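Local atomic coordinates of telomerase reverse transcriptase (PDB entry 6ZD1), a protein that probably elongates telomeres by copying a template within the telomerase RNA into DNA repeats at chromosome ends. Residues A[433-438]-A[466-471]; A[285-290]-A[369-374]; A[272-277]-A[374-379]. One frame throughout, in Å; residues are numbered along the deposited sequence.

Contact 1. Residues A[433-438]-A[466-471]; sequences EVCHSQ and FSLSGI
Gln438 turns CG beside its backbone N and anti to the carbonyl carbon, then bends at chi2 (-82°), which puts CD on the Phe466 side; Leu468 keeps CD1 anti to CA (chi2 178°), at full stretch toward the helix of residues 433-438. The two side chains cross at about a right angle, Leu468 CD1 lying 4.0 Å from Gln438 CG. The bent glutamine thus offers its methylene part to the leucine and its polar end to the aromatic ring. Gln438 OE1 stands 3.7 Å from Phe466 CD1 and 4.0 Å from Phe466 CB, arriving obliquely, with the amide plane turned 70° from the ring. Ser467 N is farther from Gln438 OE1, at 4.4 Å, too long for a hydrogen bond, so the meeting rests on van der Waals contact. The sequence of residues 466-471 and their place at the start of a helix are consistent with motif B' of the reverse transcriptase palm, where a loop runs into helix 469-484; the partner is the C-terminal part of helix 428-440. The start of the palm helix is marked by a weak bond from Ser469 N to Phe466 O and by Ser469 OG, which binds the backbone of Phe463. A small hydroxyl suits such a helix start, since it can reach a nearby carbonyl. One turn before Gln438, Cys435 brings SG to 4.3 Å from Leu468 CD1, a compact, weakly polar group that lets the leucine methyl settle against the helix without a bulky branch. Cys435 also touches Ile356 of helix 349-359, while Val434 and Ser467 lean on helix 263-298 through Tyr276 and Leu281 respectively.

Contact 2. Residues A[285-290]-A[369-374]; sequences RQVLQL and YHVREY
The helix carrying Gln286 and Val287 runs nearly broadside to the strand carrying Val371 and Tyr369, the short axes making an angle of 109° and approaching to 8.9 Å. Gln286 sets CG beside its backbone N and extends from there, so that its amide reaches the backbone of Arg372. It grips that residue twice: OE1 accepts from Arg372 N at 3.1 Å, and NE2 donates to Arg372 O at 2.8 Å, almost straight (175°) and with the oxygen in the amide plane. Glutamine suits the place because its two ends match the N-H and C=O of one residue, and the paired bonds fix the flip of the amide. NE2 also bonds Ser282 OG, one turn earlier on the same helix. The amide reaches the edge of the Tyr374 ring, NE2 being 3.6 Å from CE2, while Arg372 NE bonds Tyr374 OH at 2.7 Å and ties the ring to the strand. On the apolar side, Val287 divides its methyls. CG1 sits over the centre of the Tyr369 ring in a CH-pi contact, 3.9 Å from the centroid, and CG2 packs 3.7 Å from Val371 CG1. A beta-branched residue can serve both neighbours at once. Ile431 of helix 428-440 joins Val287 and Tyr369. Tyr369 and Val371 bond by their backbones to Ile426 and Leu424 of strand 423-427, and Glu373 just past the strand continues the pairing with Lys422, so Gln286 takes polar groups directed away from that partner. Such side-chain bonding at the edge of a two-stranded antiparallel sheet here ties the strand to helix 263-298; the strand's place in the chain, between motifs A and B', is consistent with the insertion in the fingers domain of telomerase reverse transcriptases.

Contact 3. Residues A[272-277]-A[374-379]; sequences DYIFYQ and YGTLDE
A type I beta turn from Thr376 to Glu379, in the loop that follows strand 368-372, lies against one face of the long helix 263-298 at Ile274. The CA atoms of Ile274 and Thr376 are 6.9 Å apart. Ile274 places CG1 beside its backbone N (chi1 -68°), leaving CG2 anti to that N, and this methyl meets Thr376 OG1 at 3.4 Å. The two side chains cross obliquely. The other branch of the threonine, CG2, is met by Gln277 OE1 at 4.1 Å, one turn farther along the helix. Threonine suits this place because its hydroxyl and its methyl give two small branches to two different neighbours. The turn is closed on itself by Glu379, whose OE2 accepts from Thr376 N at 3.2 Å, the donor lying well above the carboxylate plane. The same oxygen, Glu379 OE2, passes 4.4 Å from Ile274 CG2, while Asp378 OD2 comes within 4.3 Å of Ile274 CD1. Both acids have charged partners on the helix: Asp378 OD2 forms a salt bridge with Lys270 and Glu379 OE1 with Lys278, residues placed four before and four after Ile274. Within the turn, Leu377 packs on Ala661 and Arg662 of helix 642-664. With only light contact at Ile274 and a lysine bound to an acid one turn to either side, much of the attraction between turn and helix is probably electrostatic.

How the contacts relate
Helix 263-298 comes first along the chain and supplies two of the sites, residues 272-277 and then 285-290. Contact 2 closes a loop when the chain returns at 369-374, and contact 3 closes a wider one at 374-379, so the loop of contact 2 lies wholly within that of contact 3; the two share Tyr374. Contact 1 follows in series, joining helix 428-440 to the start of helix 469-484. It nevertheless touches both others: Ile471 and Leu468 pack on residues 285-289, and Val434 meets Tyr276. The long helix therefore links the strand 368-372 region and its following loop to the probable motif B' part of the palm.

Contact 1. Residues A[433-438]-A[466-471]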
loop_
_atom_site.group_PDB
_atom_site.type_symbol
_atom_site.label_atom_id
_atom_site.label_comp_id
_atom_site.label_asym_id
_atom_site.label_seq_id
_atom_site.Cartn_x
_atom_site.Cartn_y
_atom_site.Cartn_z
ATOM N N GLU A 433 2.168 3.526 -28.258
ATOM C CA GLU A 433 3.538 3.026 -28.262
ATOM C C GLU A 433 4.006 2.677 -26.857
ATOM O O GLU A 433 4.616 1.621 -26.644
ATOM C CB GLU A 433 4.470 4.058 -28.895
ATOM C CG GLU A 433 5.857 3.525 -29.205
ATOM C CD GLU A 433 6.744 4.562 -29.863
ATOM O OE1 GLU A 433 7.184 5.501 -29.166
ATOM O OE2 GLU A 433 6.992 4.443 -31.082
ATOM N N VAL A 434 3.714 3.539 -25.880
ATOM C CA VAL A 434 4.151 3.287 -24.510
ATOM C C VAL A 434 3.398 2.103 -23.914
ATOM O O VAL A 434 3.981 1.278 -23.198
ATOM C CB VAL A 434 3.990 4.559 -23.659
ATOM C CG1 VAL A 434 4.357 4.290 -22.206
ATOM C CG2 VAL A 434 4.845 5.672 -24.227
ATOM N N CYS A 435 2.100 1.991 -24.203
ATOM C CA CYS A 435 1.339 0.839 -23.729
ATOM C C CYS A 435 1.916 -0.456 -24.287
ATOM O O CYS A 435 2.166 -1.411 -23.541
ATOM C CB CYS A 435 -0.135 0.984 -24.108
ATOM S SG CYS A 435 -1.029 2.274 -23.194
ATOM N N HIS A 436 2.158 -0.498 -25.601
ATOM C CA HIS A 436 2.755 -1.684 -26.209
ATOM C C HIS A 436 4.136 -1.961 -25.637
ATOM O O HIS A 436 4.488 -3.118 -25.383
ATOM C CB HIS A 436 2.831 -1.525 -27.726
ATOM C CG HIS A 436 1.508 -1.650 -28.410
ATOM N ND1 HIS A 436 1.388 -1.933 -29.753
ATOM C CD2 HIS A 436 0.245 -1.530 -27.936
ATOM C CE1 HIS A 436 0.108 -1.981 -30.078
ATOM N NE2 HIS A 436 -0.607 -1.738 -28.995
ATOM N N SER A 437 4.934 -0.911 -25.427
ATOM C CA SER A 437 6.267 -1.104 -24.866
ATOM C C SER A 437 6.198 -1.697 -23.463
ATOM O O SER A 437 6.981 -2.591 -23.121
ATOM C CB SER A 437 7.028 0.221 -24.852
ATOM O OG SER A 437 8.285 0.075 -24.216
ATOM N N GLN A 438 5.259 -1.224 -22.639
ATOM C CA GLN A 438 5.115 -1.774 -21.294
ATOM C C GLN A 438 4.639 -3.221 -21.336
ATOM O O GLN A 438 5.068 -4.045 -20.520
ATOM C CB GLN A 438 4.148 -0.920 -20.475
ATOM C CG GLN A 438 4.652 0.483 -20.163
ATOM C CD GLN A 438 5.581 0.525 -18.964
ATOM O OE1 GLN A 438 5.237 0.049 -17.882
ATOM N NE2 GLN A 438 6.765 1.101 -19.151
ATOM N N PHE A 466 4.096 -2.740 -12.256
ATOM C CA PHE A 466 4.395 -1.677 -13.202
ATOM C C PHE A 466 3.289 -0.627 -13.201
ATOM O O PHE A 466 2.178 -0.846 -12.705
ATOM C CB PHE A 466 4.587 -2.242 -14.608
ATOM C CG PHE A 466 5.949 -2.820 -14.843
ATOM C CD1 PHE A 466 6.983 -2.020 -15.297
ATOM C CD2 PHE A 466 6.200 -4.156 -14.598
ATOM C CE1 PHE A 466 8.242 -2.545 -15.508
ATOM C CE2 PHE A 466 7.457 -4.689 -14.809
ATOM C CZ PHE A 466 8.479 -3.882 -15.265
ATOM N N SER A 467 3.601 0.520 -13.808
ATOM C CA SER A 467 2.744 1.696 -13.690
ATOM C C SER A 467 1.337 1.432 -14.215
ATOM O O SER A 467 0.348 1.859 -13.607
ATOM C CB SER A 467 3.378 2.871 -14.435
ATOM O OG SER A 467 4.727 3.054 -14.041
ATOM N N LEU A 468 1.226 0.746 -15.348
ATOM C CA LEU A 468 -0.044 0.601 -16.043
ATOM C C LEU A 468 -0.699 -0.761 -15.840
ATOM O O LEU A 468 -1.773 -0.995 -16.400
ATOM C CB LEU A 468 0.157 0.844 -17.542
ATOM C CG LEU A 468 0.964 2.078 -17.946
ATOM C CD1 LEU A 468 1.111 2.150 -19.456
ATOM C CD2 LEU A 468 0.321 3.349 -17.403
ATOM N N SER A 469 -0.100 -1.650 -15.042
ATOM C CA SER A 469 -0.614 -3.014 -14.937
ATOM C C SER A 469 -2.041 -3.032 -14.401
ATOM O O SER A 469 -2.905 -3.748 -14.924
ATOM C CB SER A 469 0.305 -3.856 -14.052
ATOM O OG SER A 469 1.609 -3.919 -14.600
ATOM N N GLY A 470 -2.310 -2.246 -13.358
ATOM C CA GLY A 470 -3.650 -2.230 -12.797
ATOM C C GLY A 470 -4.681 -1.694 -13.769
ATOM O O GLY A 470 -5.755 -2.281 -13.934
ATOM N N ILE A 471 -4.355 -0.602 -14.463
ATOM C CA ILE A 471 -5.328 -0.043 -15.392
ATOM C C ILE A 471 -5.426 -0.904 -16.645
ATOM O O ILE A 471 -6.483 -0.957 -17.286
ATOM C CB ILE A 471 -4.988 1.422 -15.723
ATOM C CG1 ILE A 471 -6.162 2.083 -16.449
ATOM C CG2 ILE A 471 -3.713 1.517 -16.550
ATOM C CD1 ILE A 471 -6.133 3.591 -16.396
#

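Contact 2. Residues A[285-290]-A[369-374]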
loop_
_atom_site.group_PDB
_atom_site.type_symbol
_atom_site.label_atom_id
_atom_site.label_comp_id
_atom_site.label_asym_id
_atom_site.label_seq_id
_atom_site.Cartn_x
_atom_site.Cartn_y
_atom_site.Cartn_z
ATOM N N ARG A 285 -1.260 7.112 -18.324
ATOM C CA ARG A 285 -2.220 6.598 -17.353
ATOM C C ARG A 285 -3.418 7.531 -17.214
ATOM O O ARG A 285 -4.556 7.068 -17.067
ATOM C CB ARG A 285 -1.540 6.381 -16.001
ATOM C CG ARG A 285 -2.460 5.795 -14.948
ATOM C CD ARG A 285 -1.687 5.152 -13.811
ATOM N NE ARG A 285 -0.832 6.100 -13.104
ATOM C CZ ARG A 285 -0.178 5.809 -11.983
ATOM N NH1 ARG A 285 -0.289 4.601 -11.446
ATOM N NH2 ARG A 285 0.584 6.723 -11.394
ATOM N N GLN A 286 -3.193 8.847 -17.299
ATOM C CA GLN A 286 -4.301 9.790 -17.160
ATOM C C GLN A 286 -5.291 9.661 -18.312
ATOM O O GLN A 286 -6.510 9.684 -18.097
ATOM C CB GLN A 286 -3.781 11.225 -17.082
ATOM C CG GLN A 286 -3.078 11.593 -15.789
ATOM C CD GLN A 286 -2.648 13.050 -15.778
ATOM O OE1 GLN A 286 -3.484 13.955 -15.826
ATOM N NE2 GLN A 286 -1.341 13.284 -15.732
ATOM N N VAL A 287 -4.789 9.525 -19.542
ATOM C CA VAL A 287 -5.682 9.435 -20.691
ATOM C C VAL A 287 -6.430 8.108 -20.679
ATOM O O VAL A 287 -7.628 8.053 -20.979
ATOM C CB VAL A 287 -4.893 9.632 -21.997
ATOM C CG1 VAL A 287 -5.818 9.516 -23.203
ATOM C CG2 VAL A 287 -4.186 10.976 -21.982
ATOM N N LEU A 288 -5.747 7.026 -20.305
ATOM C CA LEU A 288 -6.425 5.739 -20.191
ATOM C C LEU A 288 -7.541 5.804 -19.158
ATOM O O LEU A 288 -8.633 5.265 -19.378
ATOM C CB LEU A 288 -5.425 4.643 -19.833
ATOM C CG LEU A 288 -4.393 4.274 -20.900
ATOM C CD1 LEU A 288 -3.432 3.234 -20.357
ATOM C CD2 LEU A 288 -5.073 3.769 -22.160
ATOM N N GLN A 289 -7.294 6.480 -18.033
ATOM C CA GLN A 289 -8.313 6.585 -16.996
ATOM C C GLN A 289 -9.507 7.406 -17.468
ATOM O O GLN A 289 -10.655 7.086 -17.137
ATOM C CB GLN A 289 -7.713 7.191 -15.727
ATOM C CG GLN A 289 -8.600 7.066 -14.495
ATOM C CD GLN A 289 -8.820 5.624 -14.071
ATOM O OE1 GLN A 289 -7.917 4.976 -13.543
ATOM N NE2 GLN A 289 -10.026 5.115 -14.301
ATOM N N LEU A 290 -9.262 8.466 -18.244
ATOM C CA LEU A 290 -10.366 9.286 -18.733
ATOM C C LEU A 290 -11.207 8.535 -19.757
ATOM O O LEU A 290 -12.442 8.546 -19.680
ATOM C CB LEU A 290 -9.831 10.587 -19.330
ATOM C CG LEU A 290 -9.395 11.634 -18.308
ATOM C CD1 LEU A 290 -8.986 12.922 -19.001
ATOM C CD2 LEU A 290 -10.513 11.887 -17.306
ATOM N N TYR A 369 -3.983 14.827 -26.490
ATOM C CA TYR A 369 -4.779 14.954 -25.279
ATOM C C TYR A 369 -4.041 15.847 -24.293
ATOM O O TYR A 369 -2.810 15.809 -24.210
ATOM C CB TYR A 369 -5.042 13.584 -24.645
ATOM C CG TYR A 369 -5.638 12.577 -25.600
ATOM C CD1 TYR A 369 -4.824 11.766 -26.381
ATOM C CD2 TYR A 369 -7.012 12.440 -25.723
ATOM C CE1 TYR A 369 -5.364 10.844 -27.259
ATOM C CE2 TYR A 369 -7.564 11.524 -26.598
ATOM C CZ TYR A 369 -6.736 10.729 -27.363
ATOM O OH TYR A 369 -7.280 9.815 -28.235
ATOM N N HIS A 370 -4.796 16.642 -23.544
ATOM C CA HIS A 370 -4.231 17.601 -22.606
ATOM C C HIS A 370 -4.567 17.154 -21.192
ATOM O O HIS A 370 -5.741 17.125 -20.806
ATOM C CB HIS A 370 -4.760 19.009 -22.875
ATOM C CG HIS A 370 -4.394 19.540 -24.225
ATOM N ND1 HIS A 370 -3.151 20.063 -24.508
ATOM C CD2 HIS A 370 -5.106 19.620 -25.375
ATOM C CE1 HIS A 370 -3.114 20.446 -25.773
ATOM N NE2 HIS A 370 -4.288 20.188 -26.320
ATOM N N VAL A 371 -3.535 16.808 -20.429
ATOM C CA VAL A 371 -3.676 16.294 -19.080
ATOM C C VAL A 371 -2.766 17.102 -18.160
ATOM O O VAL A 371 -2.030 17.981 -18.602
ATOM C CB VAL A 371 -3.357 14.788 -19.004
ATOM C CG1 VAL A 371 -4.361 13.999 -19.836
ATOM C CG2 VAL A 371 -1.942 14.527 -19.495
ATOM N N ARG A 372 -2.812 16.782 -16.873
ATOM C CA ARG A 372 -2.116 17.567 -15.866
ATOM C C ARG A 372 -0.692 17.070 -15.659
ATOM O O ARG A 372 -0.379 15.897 -15.882
ATOM C CB ARG A 372 -2.873 17.523 -14.539
ATOM C CG ARG A 372 -4.249 18.164 -14.582
ATOM C CD ARG A 372 -5.063 17.798 -13.347
ATOM N NE ARG A 372 -4.311 17.999 -12.110
ATOM C CZ ARG A 372 -4.316 19.125 -11.406
ATOM N NH1 ARG A 372 -5.035 20.163 -11.812
ATOM N NH2 ARG A 372 -3.600 19.214 -10.291
ATOM N N GLU A 373 0.170 17.983 -15.226
ATOM C CA GLU A 373 1.511 17.635 -14.787
ATOM C C GLU A 373 1.510 17.439 -13.276
ATOM O O GLU A 373 0.735 18.067 -12.549
ATOM C CB GLU A 373 2.517 18.724 -15.177
ATOM C CG GLU A 373 3.957 18.437 -14.757
ATOM C CD GLU A 373 4.866 19.647 -14.886
ATOM O OE1 GLU A 373 5.568 19.761 -15.914
ATOM O OE2 GLU A 373 4.874 20.484 -13.959
ATOM N N TYR A 374 2.375 16.542 -12.812
ATOM C CA TYR A 374 2.531 16.282 -11.392
ATOM C C TYR A 374 4.009 16.133 -11.079
ATOM O O TYR A 374 4.820 15.802 -11.947
ATOM C CB TYR A 374 1.777 15.020 -10.955
ATOM C CG TYR A 374 0.279 15.106 -11.116
ATOM C CD1 TYR A 374 -0.503 15.761 -10.173
ATOM C CD2 TYR A 374 -0.356 14.530 -12.207
ATOM C CE1 TYR A 374 -1.874 15.842 -10.314
ATOM C CE2 TYR A 374 -1.730 14.609 -12.356
ATOM C CZ TYR A 374 -2.483 15.266 -11.402
ATOM O OH TYR A 374 -3.850 15.352 -11.533
#

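Contact 3. Residues A[272-277]-A[374-379]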
loop_
_atom_site.group_PDB
_atom_site.type_symbol
_atom_site.label_atom_id
_atom_site.label_comp_id
_atom_site.label_asym_id
_atom_site.label_seq_id
_atom_site.Cartn_x
_atom_site.Cartn_y
_atom_site.Cartn_z
ATOM N N ASP A 272 16.353 10.454 -15.598
ATOM C CA ASP A 272 15.688 10.016 -16.819
ATOM C C ASP A 272 14.356 9.349 -16.499
ATOM O O ASP A 272 13.337 9.652 -17.128
ATOM C CB ASP A 272 16.591 9.060 -17.600
ATOM C CG ASP A 272 17.684 9.780 -18.359
ATOM O OD1 ASP A 272 17.447 10.922 -18.803
ATOM O OD2 ASP A 272 18.779 9.199 -18.518
ATOM N N TYR A 273 14.338 8.465 -15.496
ATOM C CA TYR A 273 13.083 7.828 -15.109
ATOM C C TYR A 273 12.108 8.849 -14.543
ATOM O O TYR A 273 10.920 8.837 -14.888
ATOM C CB TYR A 273 13.343 6.716 -14.091
ATOM C CG TYR A 273 12.112 5.901 -13.742
ATOM C CD1 TYR A 273 11.295 6.257 -12.675
ATOM C CD2 TYR A 273 11.767 4.777 -14.484
ATOM C CE1 TYR A 273 10.169 5.515 -12.356
ATOM C CE2 TYR A 273 10.644 4.032 -14.173
ATOM C CZ TYR A 273 9.848 4.403 -13.110
ATOM O OH TYR A 273 8.729 3.661 -12.799
ATOM N N ILE A 274 12.602 9.757 -13.697
ATOM C CA ILE A 274 11.760 10.805 -13.127
ATOM C C ILE A 274 11.109 11.631 -14.229
ATOM O O ILE A 274 9.919 11.967 -14.154
ATOM C CB ILE A 274 12.583 11.688 -12.171
ATOM C CG1 ILE A 274 12.993 10.901 -10.928
ATOM C CG2 ILE A 274 11.805 12.932 -11.775
ATOM C CD1 ILE A 274 13.845 11.705 -9.972
ATOM N N PHE A 275 11.872 11.979 -15.266
ATOM C CA PHE A 275 11.282 12.709 -16.383
ATOM C C PHE A 275 10.389 11.806 -17.222
ATOM O O PHE A 275 9.358 12.252 -17.742
ATOM C CB PHE A 275 12.376 13.332 -17.250
ATOM C CG PHE A 275 13.090 14.472 -16.590
ATOM C CD1 PHE A 275 14.359 14.837 -16.999
ATOM C CD2 PHE A 275 12.492 15.180 -15.560
ATOM C CE1 PHE A 275 15.018 15.884 -16.394
ATOM C CE2 PHE A 275 13.148 16.231 -14.950
ATOM C CZ PHE A 275 14.414 16.583 -15.367
ATOM N N TYR A 276 10.764 10.532 -17.368
ATOM C CA TYR A 276 9.904 9.592 -18.079
ATOM C C TYR A 276 8.596 9.372 -17.329
ATOM O O TYR A 276 7.525 9.299 -17.943
ATOM C CB TYR A 276 10.636 8.266 -18.292
ATOM C CG TYR A 276 9.873 7.258 -19.126
ATOM C CD1 TYR A 276 9.308 6.127 -18.545
ATOM C CD2 TYR A 276 9.723 7.435 -20.497
ATOM C CE1 TYR A 276 8.616 5.201 -19.309
ATOM C CE2 TYR A 276 9.031 6.516 -21.265
ATOM C CZ TYR A 276 8.479 5.403 -20.667
ATOM O OH TYR A 276 7.791 4.490 -21.436
ATOM N N GLN A 277 8.661 9.283 -16.000
ATOM C CA GLN A 277 7.444 9.101 -15.217
ATOM C C GLN A 277 6.570 10.346 -15.266
ATOM O O GLN A 277 5.347 10.247 -15.426
ATOM C CB GLN A 277 7.801 8.748 -13.773
ATOM C CG GLN A 277 6.617 8.400 -12.885
ATOM C CD GLN A 277 7.044 8.041 -11.469
ATOM O OE1 GLN A 277 8.108 8.458 -11.004
ATOM N NE2 GLN A 277 6.218 7.260 -10.781
ATOM N N TYR A 374 2.375 16.542 -12.812
ATOM C CA TYR A 374 2.531 16.282 -11.392
ATOM C C TYR A 374 4.009 16.133 -11.079
ATOM O O TYR A 374 4.820 15.802 -11.947
ATOM C CB TYR A 374 1.777 15.020 -10.955
ATOM C CG TYR A 374 0.279 15.106 -11.116
ATOM C CD1 TYR A 374 -0.503 15.761 -10.173
ATOM C CD2 TYR A 374 -0.356 14.530 -12.207
ATOM C CE1 TYR A 374 -1.874 15.842 -10.314
ATOM C CE2 TYR A 374 -1.730 14.609 -12.356
ATOM C CZ TYR A 374 -2.483 15.266 -11.402
ATOM O OH TYR A 374 -3.850 15.352 -11.533
ATOM N N GLY A 375 4.348 16.372 -9.828
ATOM C CA GLY A 375 5.711 16.187 -9.387
ATOM C C GLY A 375 5.983 14.758 -8.966
ATOM O O GLY A 375 5.086 13.917 -8.906
ATOM N N THR A 376 7.245 14.502 -8.657
ATOM C CA THR A 376 7.704 13.227 -8.137
ATOM C C THR A 376 7.974 13.408 -6.649
ATOM O O THR A 376 8.173 14.530 -6.174
ATOM C CB THR A 376 8.970 12.768 -8.877
ATOM O OG1 THR A 376 8.740 12.788 -10.293
ATOM C CG2 THR A 376 9.389 11.366 -8.441
ATOM N N LEU A 377 7.907 12.307 -5.892
ATOM C CA LEU A 377 8.271 12.372 -4.477
ATOM C C LEU A 377 9.664 12.947 -4.325
ATOM O O LEU A 377 9.876 13.911 -3.578
ATOM C CB LEU A 377 8.199 10.997 -3.811
ATOM C CG LEU A 377 8.706 11.055 -2.360
ATOM C CD1 LEU A 377 7.829 11.987 -1.540
ATOM C CD2 LEU A 377 8.786 9.694 -1.729
ATOM N N ASP A 378 10.613 12.349 -5.055
ATOM C CA ASP A 378 12.054 12.722 -5.007
ATOM C C ASP A 378 12.300 14.109 -5.617
ATOM O O ASP A 378 13.423 14.337 -6.108
ATOM C CB ASP A 378 12.924 11.653 -5.676
ATOM C CG ASP A 378 12.322 10.260 -5.614
ATOM O OD1 ASP A 378 11.489 10.023 -4.717
ATOM O OD2 ASP A 378 12.693 9.425 -6.462
ATOM N N GLU A 379 11.301 14.994 -5.587
ATOM C CA GLU A 379 11.479 16.374 -6.120
ATOM C C GLU A 379 11.928 17.269 -4.960
ATOM O O GLU A 379 13.082 17.743 -4.978
ATOM C CB GLU A 379 10.176 16.880 -6.739
ATOM C CG GLU A 379 10.389 17.873 -7.868
ATOM C CD GLU A 379 10.010 17.356 -9.245
ATOM O OE1 GLU A 379 9.841 18.186 -10.160
ATOM O OE2 GLU A 379 9.883 16.125 -9.398
#